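Local coordinates for ESAT-6-like protein MAB_3113 (Mycobacterium abscessus, PDB 4I0X) that is of unknown function but, as a secreted WXG100-family protein, forms a complex of helical hairpins with its partner MAB_3112, at residues I16-V19 / T20-R24; G25-E28 / F29-N33. The protein carries 4 engineered substitutions. All coordinates share one frame; numbering follows the deposited sequence.

Contact 1 (I16-V19 / T20-R24). With SO4 (sulfate ion), chain M.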
ATOM      1  N   ILE B  16      16.040   7.435  11.015  1.00 12.63           N
ATOM      2  CA  ILE B  16      14.635   7.094  11.282  1.00 10.50           C
ATOM      3  C   ILE B  16      13.708   7.979  10.468  1.00 10.27           C
ATOM      4  O   ILE B  16      12.764   7.510   9.849  1.00 10.38           O
ATOM      5  CB  ILE B  16      14.312   7.259  12.795  1.00 10.57           C
ATOM      6  CG1 ILE B  16      15.106   6.237  13.591  1.00 13.24           C
ATOM      7  CG2 ILE B  16      12.798   7.116  13.046  1.00 12.71           C
ATOM      8  CD1 ILE B  16      15.197   6.482  15.023  1.00 11.45           C
ATOM      9  N   GLU B  17      13.970   9.279  10.510  1.00 10.75           N
ATOM     10  CA  GLU B  17      13.168  10.232   9.784  1.00 10.99           C
ATOM     11  C   GLU B  17      13.188   9.981   8.264  1.00 13.92           C
ATOM     12  O   GLU B  17      12.138  10.069   7.622  1.00 11.61           O
ATOM     13  CB  GLU B  17      13.564  11.670  10.098  1.00 12.17           C
ATOM     14  CG  GLU B  17      12.748  12.695   9.312  1.00 24.26           C
ATOM     15  CD  GLU B  17      11.231  12.560   9.567  1.00 36.83           C
ATOM     16  OE1 GLU B  17      10.838  12.068  10.659  1.00 37.96           O
ATOM     17  OE2 GLU B  17      10.436  12.929   8.670  1.00 36.59           O
ATOM     18  N   GLN B  18      14.351   9.646   7.702  1.00 11.56           N
ATOM     19  CA  GLN B  18      14.454   9.297   6.277  1.00 12.69           C
ATOM     20  C   GLN B  18      13.658   8.029   5.891  1.00 11.15           C
ATOM     21  O   GLN B  18      13.010   8.006   4.866  1.00 11.20           O
ATOM     22  CB  GLN B  18      15.942   9.195   5.844  1.00 13.12           C
ATOM     23  CG  GLN B  18      16.194   8.677   4.446  1.00 13.93           C
ATOM     24  CD  GLN B  18      15.461   9.433   3.329  1.00 21.78           C
ATOM     25  OE1 GLN B  18      15.177   8.861   2.256  1.00 18.98           O
ATOM     26  NE2 GLN B  18      15.197  10.724   3.551  1.00 15.04           N
ATOM     27  N   VAL B  19      13.715   6.988   6.714  1.00 10.62           N
ATOM     28  CA  VAL B  19      12.982   5.766   6.450  1.00 10.14           C
ATOM     29  C   VAL B  19      11.487   6.062   6.527  1.00  9.55           C
ATOM     30  O   VAL B  19      10.695   5.578   5.720  1.00 11.19           O
ATOM     31  CB  VAL B  19      13.369   4.648   7.458  1.00 10.17           C
ATOM     32  CG1 VAL B  19      12.463   3.433   7.274  1.00  9.94           C
ATOM     33  CG2 VAL B  19      14.829   4.311   7.320  1.00 12.45           C
ATOM     34  N   THR B  20      11.108   6.899   7.476  1.00 10.48           N
ATOM     35  CA  THR B  20       9.702   7.204   7.691  1.00 11.45           C
ATOM     36  C   THR B  20       9.218   7.992   6.510  1.00 16.47           C
ATOM     37  O   THR B  20       8.093   7.805   6.046  1.00 12.85           O
ATOM     38  CB  THR B  20       9.491   8.025   8.996  1.00 13.54           C
ATOM     39  OG1 THR B  20      10.160   7.355  10.068  1.00 13.82           O
ATOM     40  CG2 THR B  20       8.003   8.191   9.293  1.00 14.56           C
ATOM     41  N   SER B  21      10.085   8.865   6.015  1.00 14.70           N
ATOM     42  CA  SER B  21       9.778   9.673   4.852  1.00 13.97           C
ATOM     43  C   SER B  21       9.583   8.768   3.590  1.00 16.05           C
ATOM     44  O   SER B  21       8.681   9.010   2.777  1.00 11.30           O
ATOM     45  CB  SER B  21      10.856  10.740   4.667  1.00 13.40           C
ATOM     46  OG  SER B  21      10.687  11.469   3.477  1.00 29.13           O
ATOM     47  N   ARG B  22      10.364   7.696   3.476  1.00 10.68           N
ATOM     48  CA  ARG B  22      10.201   6.749   2.363  1.00 10.44           C
ATOM     49  C   ARG B  22       8.873   5.970   2.482  1.00 13.44           C
ATOM     50  O   ARG B  22       8.176   5.714   1.475  1.00 10.13           O
ATOM     51  CB  ARG B  22      11.375   5.785   2.293  1.00 10.84           C
ATOM     52  CG  ARG B  22      12.662   6.440   1.911  1.00 12.07           C
ATOM     53  CD  ARG B  22      13.812   5.429   1.862  1.00 19.19           C
ATOM     54  NE  ARG B  22      14.991   6.116   1.408  1.00 15.62           N
ATOM     55  CZ  ARG B  22      16.015   5.593   0.746  1.00 15.79           C
ATOM     56  NH1 ARG B  22      16.071   4.313   0.437  1.00 16.72           N
ATOM     57  NH2 ARG B  22      17.008   6.383   0.415  1.00 17.33           N
ATOM     58  N   ALA B  23       8.497   5.655   3.716  1.00 12.95           N
ATOM     59  CA  ALA B  23       7.225   4.979   3.989  1.00 12.44           C
ATOM     60  C   ALA B  23       6.030   5.891   3.667  1.00 13.15           C
ATOM     61  O   ALA B  23       4.994   5.426   3.240  1.00 11.94           O
ATOM     62  CB  ALA B  23       7.155   4.537   5.458  1.00 11.26           C
ATOM     63  N   ARG B  24       6.174   7.181   3.911  1.00 11.26           N
ATOM     64  CA  ARG B  24       5.182   8.155   3.527  1.00 12.06           C
ATOM     65  C   ARG B  24       5.068   8.327   1.992  1.00 10.09           C
ATOM     66  O   ARG B  24       3.990   8.386   1.442  1.00 10.30           O
ATOM     67  CB  ARG B  24       5.491   9.461   4.225  1.00 13.49           C
ATOM     68  CG  ARG B  24       4.575  10.602   3.885  1.00 32.77           C
ATOM     69  CD  ARG B  24       5.096  11.880   4.539  1.00 41.24           C
ATOM     70  NE  ARG B  24       5.570  11.590   5.886  1.00 41.10           N
ATOM     71  CZ  ARG B  24       6.788  11.826   6.359  1.00 39.64           C
ATOM     72  NH1 ARG B  24       7.725  12.414   5.625  1.00 48.71           N
ATOM     73  NH2 ARG B  24       7.061  11.492   7.611  1.00 41.42           N
TER
HETATM   74  S   SO4 M 201      19.145   3.866  -1.311  1.00 42.49           S
HETATM   75  O1  SO4 M 201      17.983   3.010  -1.517  1.00 42.70           O
HETATM   76  O2  SO4 M 201      20.100   3.659  -2.393  1.00 50.93           O
HETATM   77  O3  SO4 M 201      18.718   5.251  -1.321  1.00 39.55           O
HETATM   78  O4  SO4 M 201      19.833   3.593  -0.025  1.00 36.88           O

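Contact 2 (G25-E28 / F29-N33)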
ATOM      1  N   GLY B  25       6.193   8.347   1.314  1.00 11.25           N
ATOM      2  CA  GLY B  25       6.243   8.383  -0.125  1.00 16.41           C
ATOM      3  C   GLY B  25       5.593   7.158  -0.707  1.00 16.36           C
ATOM      4  O   GLY B  25       4.903   7.235  -1.718  1.00 18.01           O
ATOM      5  N   PHE B  26       5.794   6.029  -0.059  1.00 11.37           N
ATOM      6  CA  PHE B  26       5.189   4.791  -0.530  1.00 12.58           C
ATOM      7  C   PHE B  26       3.666   4.838  -0.357  1.00 12.24           C
ATOM      8  O   PHE B  26       2.938   4.527  -1.282  1.00 12.71           O
ATOM      9  CB  PHE B  26       5.767   3.610   0.226  1.00 14.37           C
ATOM     10  CG  PHE B  26       5.258   2.295  -0.235  1.00 13.77           C
ATOM     11  CD1 PHE B  26       5.642   1.779  -1.455  1.00 10.48           C
ATOM     12  CD2 PHE B  26       4.417   1.562   0.556  1.00 13.84           C
ATOM     13  CE1 PHE B  26       5.173   0.537  -1.876  1.00 14.41           C
ATOM     14  CE2 PHE B  26       3.952   0.307   0.141  1.00 23.29           C
ATOM     15  CZ  PHE B  26       4.344  -0.194  -1.077  1.00 16.78           C
ATOM     16  N   LYS B  27       3.195   5.213   0.829  1.00 12.36           N
ATOM     17  CA  LYS B  27       1.767   5.366   1.052  1.00 16.48           C
ATOM     18  C   LYS B  27       1.131   6.304   0.040  1.00 12.42           C
ATOM     19  O   LYS B  27       0.045   6.045  -0.445  1.00 14.20           O
ATOM     20  CB  LYS B  27       1.486   5.842   2.493  1.00 13.74           C
ATOM     21  CG  LYS B  27       0.033   6.047   2.811  1.00 18.09           C
ATOM     22  CD  LYS B  27      -0.424   7.441   2.443  1.00 22.44           C
ATOM     23  CE  LYS B  27      -1.129   8.078   3.585  1.00 28.26           C
ATOM     24  NZ  LYS B  27      -1.655   9.430   3.223  1.00 37.23           N
ATOM     25  N   GLU B  28       1.781   7.422  -0.274  1.00 10.88           N
ATOM     26  CA  GLU B  28       1.212   8.402  -1.228  1.00 17.38           C
ATOM     27  C   GLU B  28       1.124   7.794  -2.643  1.00 18.41           C
ATOM     28  O   GLU B  28       0.168   8.013  -3.407  1.00 12.68           O
ATOM     29  CB  GLU B  28       2.099   9.647  -1.316  1.00 22.95           C
ATOM     30  CG  GLU B  28       2.093  10.563  -0.101  1.00 35.78           C
ATOM     31  CD  GLU B  28       3.195  11.639  -0.164  1.00 47.68           C
ATOM     32  OE1 GLU B  28       3.917  11.747  -1.200  1.00 47.51           O
ATOM     33  OE2 GLU B  28       3.344  12.372   0.843  1.00 54.89           O
ATOM     34  N   PHE B  29       2.169   7.067  -2.991  1.00 13.92           N
ATOM     35  CA  PHE B  29       2.246   6.368  -4.271  1.00 15.01           C
ATOM     36  C   PHE B  29       1.135   5.312  -4.388  1.00 10.84           C
ATOM     37  O   PHE B  29       0.421   5.248  -5.386  1.00 11.36           O
ATOM     38  CB  PHE B  29       3.619   5.723  -4.391  1.00 15.32           C
ATOM     39  CG  PHE B  29       3.735   4.746  -5.537  1.00 17.45           C
ATOM     40  CD1 PHE B  29       3.739   5.186  -6.852  1.00 16.08           C
ATOM     41  CD2 PHE B  29       3.846   3.400  -5.287  1.00 15.74           C
ATOM     42  CE1 PHE B  29       3.851   4.295  -7.899  1.00 15.96           C
ATOM     43  CE2 PHE B  29       3.961   2.487  -6.346  1.00 17.01           C
ATOM     44  CZ  PHE B  29       3.982   2.939  -7.642  1.00 15.36           C
ATOM     45  N   VAL B  30       0.943   4.542  -3.335  1.00 10.08           N
ATOM     46  CA  VAL B  30      -0.110   3.535  -3.341  1.00 17.25           C
ATOM     47  C   VAL B  30      -1.497   4.152  -3.454  1.00 19.20           C
ATOM     48  O   VAL B  30      -2.302   3.700  -4.255  1.00 14.70           O
ATOM     49  CB  VAL B  30      -0.084   2.639  -2.113  1.00 11.90           C
ATOM     50  CG1 VAL B  30      -1.287   1.670  -2.163  1.00 18.80           C
ATOM     51  CG2 VAL B  30       1.244   1.889  -2.036  1.00 14.81           C
ATOM     52  N   THR B  31      -1.791   5.182  -2.673  1.00 14.63           N
ATOM     53  CA  THR B  31      -3.138   5.760  -2.704  1.00 14.95           C
ATOM     54  C   THR B  31      -3.453   6.531  -3.997  1.00 15.07           C
ATOM     55  O   THR B  31      -4.590   6.501  -4.511  1.00 15.36           O
ATOM     56  CB  THR B  31      -3.382   6.651  -1.506  1.00 20.92           C
ATOM     57  OG1 THR B  31      -2.437   7.710  -1.518  1.00 23.70           O
ATOM     58  CG2 THR B  31      -3.238   5.851  -0.197  1.00 23.08           C
ATOM     59  N   GLU B  32      -2.461   7.233  -4.526  1.00 12.59           N
ATOM     60  CA  GLU B  32      -2.608   7.919  -5.785  1.00 13.91           C
ATOM     61  C   GLU B  32      -2.982   6.933  -6.888  1.00 13.72           C
ATOM     62  O   GLU B  32      -3.842   7.212  -7.729  1.00 14.69           O
ATOM     63  CB  GLU B  32      -1.315   8.650  -6.154  1.00 14.78           C
ATOM     64  CG  GLU B  32      -1.357   9.396  -7.450  1.00 27.43           C
ATOM     65  CD  GLU B  32      -0.047  10.127  -7.754  1.00 49.22           C
ATOM     66  OE1 GLU B  32       0.941   9.946  -6.996  1.00 59.12           O
ATOM     67  OE2 GLU B  32      -0.003  10.883  -8.751  1.00 53.68           O
ATOM     68  N   ASN B  33      -2.309   5.798  -6.934  1.00 12.72           N
ATOM     69  CA  ASN B  33      -2.547   4.894  -8.058  1.00 12.84           C
ATOM     70  C   ASN B  33      -3.779   4.018  -7.940  1.00 12.33           C
ATOM     71  O   ASN B  33      -4.407   3.689  -8.960  1.00 12.85           O
ATOM     72  CB  ASN B  33      -1.310   4.058  -8.339  1.00 12.58           C
ATOM     73  CG  ASN B  33      -0.249   4.860  -9.014  1.00 13.76           C
ATOM     74  OD1 ASN B  33      -0.334   5.160 -10.232  1.00 15.09           O
ATOM     75  ND2 ASN B  33       0.740   5.264  -8.244  1.00 14.27           N
TER
HETATM   76  O   HOH W   1      -1.415  10.184  -2.628  1.00 28.67           O

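Contact 1 (I16-V19 / T20-R24)
From I16 to R24 the chain is unbroken alpha-helix, and the amides of T20, S21, R22 and A23 each bond the carbonyl four residues back, T20 N to I16 O measuring 3.0 Å. I16 O takes a second bond from the same residue: the T20 hydroxyl gives its proton to it, OG1 to I16 O measuring 2.6 Å. The two donors reach the oxygen from opposite faces of its carbonyl plane, OG1 standing well above that plane. Threonine suits this buried turn because its hydroxyl, set beside its own backbone N (chi1 -51°), can bond back to the helix and still meet Y45 of the MAB_3112 chain.

On another side, Q18 and R22 are one turn apart. Q18 bends at chi2 (54°), which turns OE1 toward NE of the extended arginine, whose chain it crosses at a slant; R22 NE donates to Q18 OE1 at 2.9 Å, nearly straight, on a lone pair in the amide plane. The two flat groups stand almost perpendicular, yet OE1 lies in the guanidinium plane, at its edge. This bond at NE probably limits the turning of the guanidinium, and NH1 and NH2 donate to a sulfate, probably from the crystallisation liquor, R22 NH2 to sulfate O3 being 2.7 Å. E17 and R24 make a long salt bridge, E17 OE2 to R24 NH2 3.8 Å, their planes close to parallel.

R24 has its stronger partner in E80 of helix 52-87. I16, T20 and A23 pack on the same helix, I16 on A83 and A23 on L76 and M79. Toward the MAB_3112 chain, V19 rests on its Y45, whose hydroxyl bonds T20 OG1, I16 on its W37 and R22 on its L26.

Contact 2 (G25-E28 / F29-N33)
F26 swings its ring out with CG anti to the backbone N (chi1 -177°), and V30, one turn on, sets CG2 beside its own backbone N; together these torsions lay the methyl over one face of the ring. V30 CG2 is 3.9 Å from the centroid of the F26 ring and only 15° off its normal, a CH-pi contact, with CE2 the ring carbon nearest to the methyl. A flat aromatic and a beta-branched residue suit this buried face: the ring offers a broad surface, and the branched valine brings a methyl from CB directly over it.

Beneath the side chains the helix keeps its regular bonding, F29 N, V30 N, T31 N and E32 N going to the carbonyls of G25, F26, K27 and E28; V30 N to F26 O is 2.9 Å. T31 places its hydroxyl between its backbone N and carbonyl carbon (chi1 60°). There OG1 lies 3.2 Å from K27 O and equally far from E28 O, so its proton has a choice of acceptors. A water joins the group, donating to E28 O at 2.8 Å and lying 2.9 Å from T31 OG1. The threonine's methyl CG2 meets the aliphatic part of K27 at CD. At the far end, N33 turns its amide back on the helix: N33 ND2 donates to F29 O at 2.9 Å, from the opposite face of that carbonyl to the backbone N of N33.

K27 lays its side chain against L72, V73 and L76 of helix 52-87. F26 and V30 instead pack on L26 and M19 of the MAB_3112 chain, where F29 touches Q18 and N33 touches F11 of that chain.

How the contacts relate
Contacts 1 and 2 follow one another directly along helix 11-47, the first of the two long helices of this chain. Their centres lie about 13 Å apart, and their segments adjoin in sequence without further touch. Contact 1 is nearer the start of the helix: its centre lies about 14 Å from the centre of the chain, that of contact 2 about 6 Å. Both have residues against helix 52-87, the other arm of the helical hairpin, and both present others to the MAB_3112 chain. The same helix thus touches both its hairpin partner and the MAB_3112 chain, consistent with the heterodimeric four-helix bundles of WXG100 proteins.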